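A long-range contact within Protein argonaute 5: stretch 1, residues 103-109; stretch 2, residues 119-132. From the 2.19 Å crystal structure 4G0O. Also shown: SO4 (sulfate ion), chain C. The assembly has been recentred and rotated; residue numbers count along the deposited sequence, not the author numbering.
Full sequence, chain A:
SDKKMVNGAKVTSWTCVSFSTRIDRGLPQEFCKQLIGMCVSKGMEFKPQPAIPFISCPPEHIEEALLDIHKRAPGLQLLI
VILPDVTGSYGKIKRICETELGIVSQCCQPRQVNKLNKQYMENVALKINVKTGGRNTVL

Stretch 1 (103-109) IVSQCCQ
Stretch 2 (119-132) QYMENVALKINVKT

A short β-strand packs nearly antiparallel along one helix, through alternate side chains that meet a helix face made of Val-124 and Ile-128 with Tyr-120 and two lysines, with a lysine hydrogen bond at one end and a tyrosine-water bridge at the other. Strand 105-108 keeps extended phi/psi, from -123/152 at Ser-105 to -134/128 at Cys-108; helix 119-131 averages about -64/-41, with psi near -28 at Gln-119, Met-121 and Lys-131. Their axes approach to 9.2 Å at 160°. The register sets Val-104 CA 6.8 Å from Lys-131 CA and Gln-106 CA 6.7 Å from Ile-128 CA, and 403 Å² is buried in total.

The alternation of strand 105-108, continued back to Val-104 in the preceding loop, sends the CA-to-CB bonds of Val-104, Gln-106 and Cys-108 toward the helix, those of Ser-105 and Cys-107 away. Gln-106 is central: chi1 t, chi2 p and chi3 47° fold its aliphatic part onto the helix, CG lying 3.9 Å from Val-124 CG1 and 3.8 Å from CG1 of Ile-128 (m, t), whose CA-to-CB bond points sideways while its end comes nearer. A long side chain with a methylene stem thus fills an apolar site while its amide lies beside the lysine stems, OE1 3.3 Å from Lys-131 CE; NE2 donates weakly to Cys-107 O (3.3 Å). Val-124 (chi1 t) also approaches Cys-108, CG1 to SG 4.4 Å; Cys-108, chi1 m, packs beside the Tyr-120 hydroxyl.

Lys-131 (m, t, t, then chi4 -142°) reaches across from the helix to the strand, and its NZ donates to Ser-105 O at 2.9 Å, using a backbone acceptor, while the Ser-105 CA-to-CB bond points away from the helix. The same NZ binds sulfate O3 at 2.8 Å; Gln-106 NE2 gives O3 a weak bond of 3.0 Å. Val-104 (chi1 t) packs on the start of the Lys-131 side chain, CG1 to CB 3.8 Å, and its CG1 lies 3.6 Å from Lys-131 O.

At the far end, Tyr-120 (chi1 t, chi2 75°) places OH 3.4 Å from Cys-108 CB. A water joins the stretches, 2.6 Å from Tyr-120 OH and accepting from Gln-109 N at 3.1 Å.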

# COMPACT_ATOMS: atom_id res chain seq x y z
N ILE A 103 0.33 8.91 8.45
CA ILE A 103 0.03 8.41 7.12
C ILE A 103 -0.54 7.00 7.16
O ILE A 103 0.03 6.08 7.79
CB ILE A 103 1.25 8.52 6.18
CG1 ILE A 103 1.07 7.64 4.96
CG2 ILE A 103 2.51 8.13 6.87
CD1 ILE A 103 2.19 7.85 4.01
N VAL A 104 -1.69 6.84 6.51
CA VAL A 104 -2.33 5.55 6.43
C VAL A 104 -1.50 4.69 5.49
O VAL A 104 -1.33 5.02 4.32
CB VAL A 104 -3.78 5.67 5.91
CG1 VAL A 104 -4.32 4.31 5.52
CG2 VAL A 104 -4.68 6.35 6.97
N SER A 105 -0.97 3.59 6.01
CA SER A 105 -0.14 2.73 5.19
C SER A 105 -0.64 1.29 5.11
O SER A 105 -1.30 0.78 6.02
CB SER A 105 1.31 2.75 5.69
OG SER A 105 1.39 2.21 7.00
N GLN A 106 -0.33 0.63 4.00
CA GLN A 106 -0.52 -0.81 3.88
C GLN A 106 0.82 -1.47 3.55
O GLN A 106 1.42 -1.20 2.49
CB GLN A 106 -1.54 -1.13 2.80
CG GLN A 106 -1.72 -2.63 2.56
CD GLN A 106 -2.24 -3.35 3.80
OE1 GLN A 106 -3.19 -2.90 4.43
NE2 GLN A 106 -1.60 -4.45 4.15
N CYS A 107 1.30 -2.31 4.46
CA CYS A 107 2.59 -2.96 4.30
C CYS A 107 2.46 -4.37 3.71
O CYS A 107 1.60 -5.17 4.13
CB CYS A 107 3.34 -2.97 5.63
SG CYS A 107 3.74 -1.32 6.30
N CYS A 108 3.32 -4.66 2.74
CA CYS A 108 3.27 -5.89 1.96
C CYS A 108 4.64 -6.53 1.81
O CYS A 108 5.58 -5.88 1.37
CB CYS A 108 2.75 -5.59 0.55
SG CYS A 108 1.04 -5.01 0.52
N GLN A 109 4.74 -7.81 2.14
CA GLN A 109 6.00 -8.53 2.02
C GLN A 109 6.41 -8.77 0.56
O GLN A 109 5.64 -9.32 -0.24
CB GLN A 109 5.93 -9.86 2.75
CG GLN A 109 5.90 -9.73 4.25
CD GLN A 109 5.60 -11.03 4.91
OE1 GLN A 109 4.63 -11.71 4.56
NE2 GLN A 109 6.44 -11.43 5.86
N GLN A 119 -5.80 -14.05 -4.43
CA GLN A 119 -6.46 -14.16 -3.13
C GLN A 119 -5.72 -13.34 -2.07
O GLN A 119 -6.32 -12.87 -1.09
CB GLN A 119 -6.56 -15.62 -2.69
CG GLN A 119 -7.18 -15.81 -1.30
CD GLN A 119 -8.66 -15.37 -1.22
OE1 GLN A 119 -8.97 -14.18 -1.25
NE2 GLN A 119 -9.56 -16.35 -1.10
N TYR A 120 -4.42 -13.16 -2.26
CA TYR A 120 -3.64 -12.30 -1.37
C TYR A 120 -4.08 -10.86 -1.57
O TYR A 120 -4.32 -10.13 -0.60
CB TYR A 120 -2.14 -12.46 -1.66
CG TYR A 120 -1.25 -11.42 -1.01
CD1 TYR A 120 -0.97 -11.47 0.34
CD2 TYR A 120 -0.65 -10.42 -1.77
CE1 TYR A 120 -0.11 -10.53 0.94
CE2 TYR A 120 0.20 -9.48 -1.18
CZ TYR A 120 0.46 -9.54 0.18
OH TYR A 120 1.30 -8.61 0.77
N MET A 121 -4.23 -10.47 -2.83
CA MET A 121 -4.67 -9.13 -3.17
C MET A 121 -6.14 -8.88 -2.81
O MET A 121 -6.54 -7.74 -2.53
CB MET A 121 -4.39 -8.85 -4.64
CG MET A 121 -2.88 -8.89 -4.96
SD MET A 121 -2.59 -8.87 -6.72
CE MET A 121 -1.91 -7.27 -6.93
N GLU A 122 -6.95 -9.93 -2.81
CA GLU A 122 -8.30 -9.82 -2.29
C GLU A 122 -8.24 -9.42 -0.81
O GLU A 122 -8.85 -8.43 -0.40
CB GLU A 122 -9.08 -11.13 -2.47
CG GLU A 122 -10.52 -11.05 -1.98
CD GLU A 122 -11.41 -12.17 -2.52
OE1 GLU A 122 -11.02 -12.84 -3.52
OE2 GLU A 122 -12.49 -12.38 -1.93
N ASN A 123 -7.47 -10.17 -0.03
CA ASN A 123 -7.23 -9.87 1.39
C ASN A 123 -6.70 -8.46 1.66
O ASN A 123 -7.22 -7.74 2.51
CB ASN A 123 -6.26 -10.89 2.00
CG ASN A 123 -6.89 -12.24 2.20
OD1 ASN A 123 -7.69 -12.42 3.12
ND2 ASN A 123 -6.54 -13.20 1.34
N VAL A 124 -5.65 -8.08 0.94
CA VAL A 124 -5.09 -6.74 1.05
C VAL A 124 -6.10 -5.66 0.68
O VAL A 124 -6.23 -4.66 1.38
CB VAL A 124 -3.83 -6.60 0.17
CG1 VAL A 124 -3.34 -5.14 0.09
CG2 VAL A 124 -2.74 -7.52 0.70
N ALA A 125 -6.83 -5.87 -0.41
CA ALA A 125 -7.85 -4.91 -0.84
C ALA A 125 -8.88 -4.61 0.26
O ALA A 125 -9.23 -3.46 0.49
CB ALA A 125 -8.56 -5.41 -2.10
N LEU A 126 -9.33 -5.63 0.97
CA LEU A 126 -10.32 -5.43 2.03
C LEU A 126 -9.68 -4.71 3.22
O LEU A 126 -10.32 -3.87 3.86
CB LEU A 126 -10.90 -6.76 2.47
CG LEU A 126 -11.83 -7.47 1.48
CD1 LEU A 126 -11.92 -8.96 1.82
CD2 LEU A 126 -13.21 -6.81 1.50
N LYS A 127 -8.42 -5.06 3.50
CA LYS A 127 -7.65 -4.37 4.54
C LYS A 127 -7.51 -2.90 4.18
O LYS A 127 -7.70 -2.04 5.02
CB LYS A 127 -6.27 -5.00 4.71
CG LYS A 127 -6.28 -6.46 5.18
CD LYS A 127 -4.89 -7.06 5.02
CE LYS A 127 -4.80 -8.48 5.58
NZ LYS A 127 -3.42 -9.04 5.39
N ILE A 128 -7.20 -2.61 2.92
CA ILE A 128 -7.09 -1.23 2.45
C ILE A 128 -8.42 -0.47 2.53
O ILE A 128 -8.42 0.70 2.86
CB ILE A 128 -6.50 -1.17 1.01
CG1 ILE A 128 -4.99 -1.38 1.04
CG2 ILE A 128 -6.82 0.15 0.34
CD1 ILE A 128 -4.41 -1.69 -0.32
N ASN A 129 -9.54 -1.13 2.25
CA ASN A 129 -10.85 -0.47 2.32
C ASN A 129 -11.19 0.06 3.71
O ASN A 129 -11.63 1.18 3.85
CB ASN A 129 -11.98 -1.39 1.83
CG ASN A 129 -13.32 -0.66 1.74
OD1 ASN A 129 -13.41 0.44 1.22
ND2 ASN A 129 -14.38 -1.29 2.26
N VAL A 130 -10.98 -0.75 4.73
CA VAL A 130 -11.21 -0.28 6.09
C VAL A 130 -10.23 0.83 6.54
O VAL A 130 -10.66 1.80 7.16
CB VAL A 130 -11.22 -1.42 7.09
CG1 VAL A 130 -10.35 -2.51 6.59
CG2 VAL A 130 -10.77 -0.95 8.47
N LYS A 131 -8.94 0.68 6.21
CA LYS A 131 -7.94 1.69 6.56
C LYS A 131 -8.24 3.05 5.95
O LYS A 131 -7.80 4.08 6.48
CB LYS A 131 -6.54 1.24 6.10
CG LYS A 131 -5.92 0.20 6.99
CD LYS A 131 -4.59 -0.26 6.47
CE LYS A 131 -4.11 -1.45 7.28
NZ LYS A 131 -2.66 -1.38 7.48
N THR A 132 -8.95 3.04 4.84
CA THR A 132 -9.24 4.24 4.04
C THR A 132 -10.64 4.79 4.35
O THR A 132 -11.09 5.77 3.76
CB THR A 132 -9.16 3.89 2.53
OG1 THR A 132 -7.89 3.28 2.26
CG2 THR A 132 -9.25 5.12 1.69
S SO4 C . -1.22 -4.50 7.83
O1 SO4 C . -0.62 -5.74 7.33
O2 SO4 C . -0.19 -3.42 7.79
O3 SO4 C . -2.41 -4.16 7.04
O4 SO4 C . -1.69 -4.70 9.21
O HOH W 1 2.08 -8.96 3.23